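Local coordinates for protein MAU2 chromatid cohesion factor homolog (Saccharomyces cerevisiae, PDB 4XDN) that forms a complex with Scc2 that is required for the cohesin complex to associate with chromosomes, and thereby takes part in sister chromatid cohesion, at residues W509-F514 with V568-G573. Sequence-based numbering, arbitrary orientation.
Sequences WLFSHF and VNYLGG
Leu571 reaches from its helix into the angle between Leu510 and Phe511. Its CG lies anti to the backbone N (chi1 -174°), which carries both methyls across to the other helix. CD2 meets Leu510 CD1 at 3.7 Å, and the two leucine side chains cross at about a right angle; the same methyl also comes within 4.0 Å of Phe511 CE1. CD1 comes obliquely to the ring of Phe511, 3.7 Å from CE1. Phe511 CG lies anti to the carbonyl carbon (chi1 -80°), sending the ring toward the other helix, and its far end, CZ, sits 4.3 Å from CD2 of Tyr570, at the edge of the tyrosine ring and near its plane. Helices 499-513 and 562-575 pack in the C-terminal part of a largely helical array, consistent with the TPR-type superhelix of Scc4/Mau2 proteins; the axes of segments 509-513 and 568-573 approach to 11.7 Å at 49°, so side chains alone bridge them, with no hydrogen bond across. Leu536 of helix 526-543, Ile507 and Phe517 also touch Leu571, while apolar side chains of the partner protein's chain pack on Phe511 and Tyr570. Behind the interface, His513 ND1 donates to Trp509 O (2.6 Å) almost in the imidazole plane, and the imidazole lies over one face of the Trp509 indole. With an alanine at Leu571 both methyls would go, and a gap between Leu510 and the Phe511 ring is likely to open, leaving that ring freer to turn. Tyr570 also meets Trp610 edge-to-face.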
ATOM      1  N   TRP A 509     -14.755 -25.742  -1.570  1.00 39.48           N
ATOM      2  CA  TRP A 509     -15.033 -26.642  -2.684  1.00 42.06           C
ATOM      3  C   TRP A 509     -15.557 -27.977  -2.166  1.00 42.00           C
ATOM      4  O   TRP A 509     -16.557 -28.494  -2.660  1.00 43.25           O
ATOM      5  CB  TRP A 509     -13.782 -26.865  -3.533  1.00 43.34           C
ATOM      6  CG  TRP A 509     -14.066 -27.530  -4.848  1.00 45.89           C
ATOM      7  CD1 TRP A 509     -14.321 -26.913  -6.040  1.00 46.63           C
ATOM      8  CD2 TRP A 509     -14.127 -28.940  -5.107  1.00 46.89           C
ATOM      9  NE1 TRP A 509     -14.536 -27.849  -7.022  1.00 49.00           N
ATOM     10  CE2 TRP A 509     -14.422 -29.101  -6.475  1.00 49.24           C
ATOM     11  CE3 TRP A 509     -13.959 -30.080  -4.315  1.00 46.83           C
ATOM     12  CZ2 TRP A 509     -14.553 -30.356  -7.068  1.00 51.50           C
ATOM     13  CZ3 TRP A 509     -14.090 -31.325  -4.908  1.00 49.05           C
ATOM     14  CH2 TRP A 509     -14.385 -31.452  -6.270  1.00 51.35           C
ATOM     15  N   LEU A 510     -14.880 -28.527  -1.163  1.00 41.16           N
ATOM     16  CA  LEU A 510     -15.260 -29.818  -0.609  1.00 43.58           C
ATOM     17  C   LEU A 510     -16.610 -29.744   0.100  1.00 45.53           C
ATOM     18  O   LEU A 510     -17.417 -30.669   0.008  1.00 46.12           O
ATOM     19  CB  LEU A 510     -14.180 -30.323   0.350  1.00 41.11           C
ATOM     20  CG  LEU A 510     -12.853 -30.706  -0.311  1.00 42.30           C
ATOM     21  CD1 LEU A 510     -11.785 -30.984   0.735  1.00 41.57           C
ATOM     22  CD2 LEU A 510     -13.025 -31.917  -1.218  1.00 44.70           C
ATOM     23  N   PHE A 511     -16.858 -28.640   0.801  1.00 44.73           N
ATOM     24  CA  PHE A 511     -18.144 -28.434   1.460  1.00 42.22           C
ATOM     25  C   PHE A 511     -19.289 -28.414   0.452  1.00 42.64           C
ATOM     26  O   PHE A 511     -20.394 -28.867   0.750  1.00 44.47           O
ATOM     27  CB  PHE A 511     -18.146 -27.122   2.256  1.00 42.75           C
ATOM     28  CG  PHE A 511     -17.467 -27.203   3.606  1.00 40.60           C
ATOM     29  CD1 PHE A 511     -16.999 -28.406   4.116  1.00 39.56           C
ATOM     30  CD2 PHE A 511     -17.308 -26.059   4.369  1.00 39.33           C
ATOM     31  CE1 PHE A 511     -16.385 -28.458   5.352  1.00 37.82           C
ATOM     32  CE2 PHE A 511     -16.695 -26.109   5.605  1.00 37.52           C
ATOM     33  CZ  PHE A 511     -16.234 -27.308   6.097  1.00 36.39           C
ATOM     34  N   SER A 512     -19.018 -27.891  -0.740  1.00 41.63           N
ATOM     35  CA  SER A 512     -20.056 -27.704  -1.749  1.00 42.42           C
ATOM     36  C   SER A 512     -20.169 -28.873  -2.732  1.00 44.68           C
ATOM     37  O   SER A 512     -21.068 -28.886  -3.576  1.00 46.23           O
ATOM     38  CB  SER A 512     -19.797 -26.410  -2.522  1.00 44.01           C
ATOM     39  OG  SER A 512     -18.519 -26.430  -3.135  1.00 45.74           O
ATOM     40  N   HIS A 513     -19.271 -29.852  -2.617  1.00 45.07           N
ATOM     41  CA  HIS A 513     -19.240 -30.985  -3.544  1.00 47.43           C
ATOM     42  C   HIS A 513     -19.374 -32.348  -2.859  1.00 47.93           C
ATOM     43  O   HIS A 513     -19.362 -33.379  -3.531  1.00 49.98           O
ATOM     44  CB  HIS A 513     -17.942 -30.954  -4.360  1.00 48.25           C
ATOM     45  CG  HIS A 513     -17.899 -29.866  -5.385  1.00 48.75           C
ATOM     46  ND1 HIS A 513     -17.507 -28.575  -5.090  1.00 47.89           N
ATOM     47  CD2 HIS A 513     -18.204 -29.869  -6.704  1.00 51.29           C
ATOM     48  CE1 HIS A 513     -17.570 -27.836  -6.181  1.00 49.08           C
ATOM     49  NE2 HIS A 513     -17.991 -28.598  -7.178  1.00 51.49           N
ATOM     50  N   PHE A 514     -19.509 -32.352  -1.535  1.00 46.18           N
ATOM     51  CA  PHE A 514     -19.574 -33.600  -0.771  1.00 47.57           C
ATOM     52  C   PHE A 514     -20.646 -33.582   0.310  1.00 46.00           C
ATOM     53  O   PHE A 514     -20.765 -32.621   1.069  1.00 43.79           O
ATOM     54  CB  PHE A 514     -18.227 -33.893  -0.105  1.00 48.41           C
ATOM     55  CG  PHE A 514     -17.241 -34.586  -0.995  1.00 51.55           C
ATOM     56  CD1 PHE A 514     -16.389 -33.861  -1.809  1.00 51.62           C
ATOM     57  CD2 PHE A 514     -17.152 -35.968  -1.001  1.00 54.08           C
ATOM     58  CE1 PHE A 514     -15.476 -34.502  -2.623  1.00 54.45           C
ATOM     59  CE2 PHE A 514     -16.242 -36.613  -1.812  1.00 56.47           C
ATOM     60  CZ  PHE A 514     -15.402 -35.880  -2.623  1.00 56.49           C
ATOM     61  N   VAL A 568     -11.203 -27.013   9.085  1.00 36.48           N
ATOM     62  CA  VAL A 568     -10.225 -27.941   8.527  1.00 37.67           C
ATOM     63  C   VAL A 568     -10.196 -29.232   9.338  1.00 35.48           C
ATOM     64  O   VAL A 568     -10.139 -30.326   8.777  1.00 34.21           O
ATOM     65  CB  VAL A 568      -8.809 -27.337   8.492  1.00 41.15           C
ATOM     66  CG1 VAL A 568      -7.808 -28.343   7.924  1.00 45.56           C
ATOM     67  CG2 VAL A 568      -8.800 -26.083   7.652  1.00 44.45           C
ATOM     68  N   ASN A 569     -10.225 -29.098  10.659  1.00 35.22           N
ATOM     69  CA  ASN A 569     -10.248 -30.263  11.531  1.00 36.82           C
ATOM     70  C   ASN A 569     -11.576 -31.007  11.421  1.00 33.25           C
ATOM     71  O   ASN A 569     -11.603 -32.237  11.435  1.00 32.96           O
ATOM     72  CB  ASN A 569      -9.983 -29.852  12.980  1.00 38.06           C
ATOM     73  CG  ASN A 569      -8.502 -29.699  13.276  1.00 39.66           C
ATOM     74  OD1 ASN A 569      -7.837 -30.656  13.674  1.00 39.13           O
ATOM     75  ND2 ASN A 569      -7.977 -28.493  13.077  1.00 39.58           N
ATOM     76  N   TYR A 570     -12.669 -30.259  11.302  1.00 31.36           N
ATOM     77  CA  TYR A 570     -13.990 -30.852  11.095  1.00 32.06           C
ATOM     78  C   TYR A 570     -14.021 -31.652   9.800  1.00 36.02           C
ATOM     79  O   TYR A 570     -14.482 -32.793   9.769  1.00 35.31           O
ATOM     80  CB  TYR A 570     -15.069 -29.768  11.064  1.00 32.95           C
ATOM     81  CG  TYR A 570     -16.442 -30.266  10.655  1.00 35.18           C
ATOM     82  CD1 TYR A 570     -17.219 -31.021  11.524  1.00 38.02           C
ATOM     83  CD2 TYR A 570     -16.966 -29.966   9.405  1.00 36.34           C
ATOM     84  CE1 TYR A 570     -18.477 -31.472  11.157  1.00 37.33           C
ATOM     85  CE2 TYR A 570     -18.221 -30.413   9.028  1.00 37.12           C
ATOM     86  CZ  TYR A 570     -18.972 -31.165   9.908  1.00 38.73           C
ATOM     87  OH  TYR A 570     -20.220 -31.611   9.534  1.00 38.60           O
ATOM     88  N   LEU A 571     -13.517 -31.039   8.733  1.00 36.12           N
ATOM     89  CA  LEU A 571     -13.509 -31.659   7.416  1.00 38.61           C
ATOM     90  C   LEU A 571     -12.557 -32.851   7.392  1.00 41.54           C
ATOM     91  O   LEU A 571     -12.902 -33.926   6.897  1.00 42.92           O
ATOM     92  CB  LEU A 571     -13.118 -30.628   6.357  1.00 40.98           C
ATOM     93  CG  LEU A 571     -13.181 -31.027   4.885  1.00 43.93           C
ATOM     94  CD1 LEU A 571     -14.539 -31.590   4.517  1.00 43.86           C
ATOM     95  CD2 LEU A 571     -12.862 -29.814   4.025  1.00 46.61           C
ATOM     96  N   GLY A 572     -11.362 -32.658   7.941  1.00 41.30           N
ATOM     97  CA  GLY A 572     -10.384 -33.726   8.028  1.00 41.28           C
ATOM     98  C   GLY A 572     -10.876 -34.870   8.895  1.00 41.04           C
ATOM     99  O   GLY A 572     -10.708 -36.038   8.549  1.00 42.24           O
ATOM    100  N   GLY A 573     -11.486 -34.532  10.025  1.00 39.15           N
ATOM    101  CA  GLY A 573     -12.004 -35.533  10.941  1.00 38.67           C
ATOM    102  C   GLY A 573     -13.108 -36.367  10.320  1.00 40.35           C
ATOM    103  O   GLY A 573     -13.224 -37.561  10.587  1.00 43.63           O
TER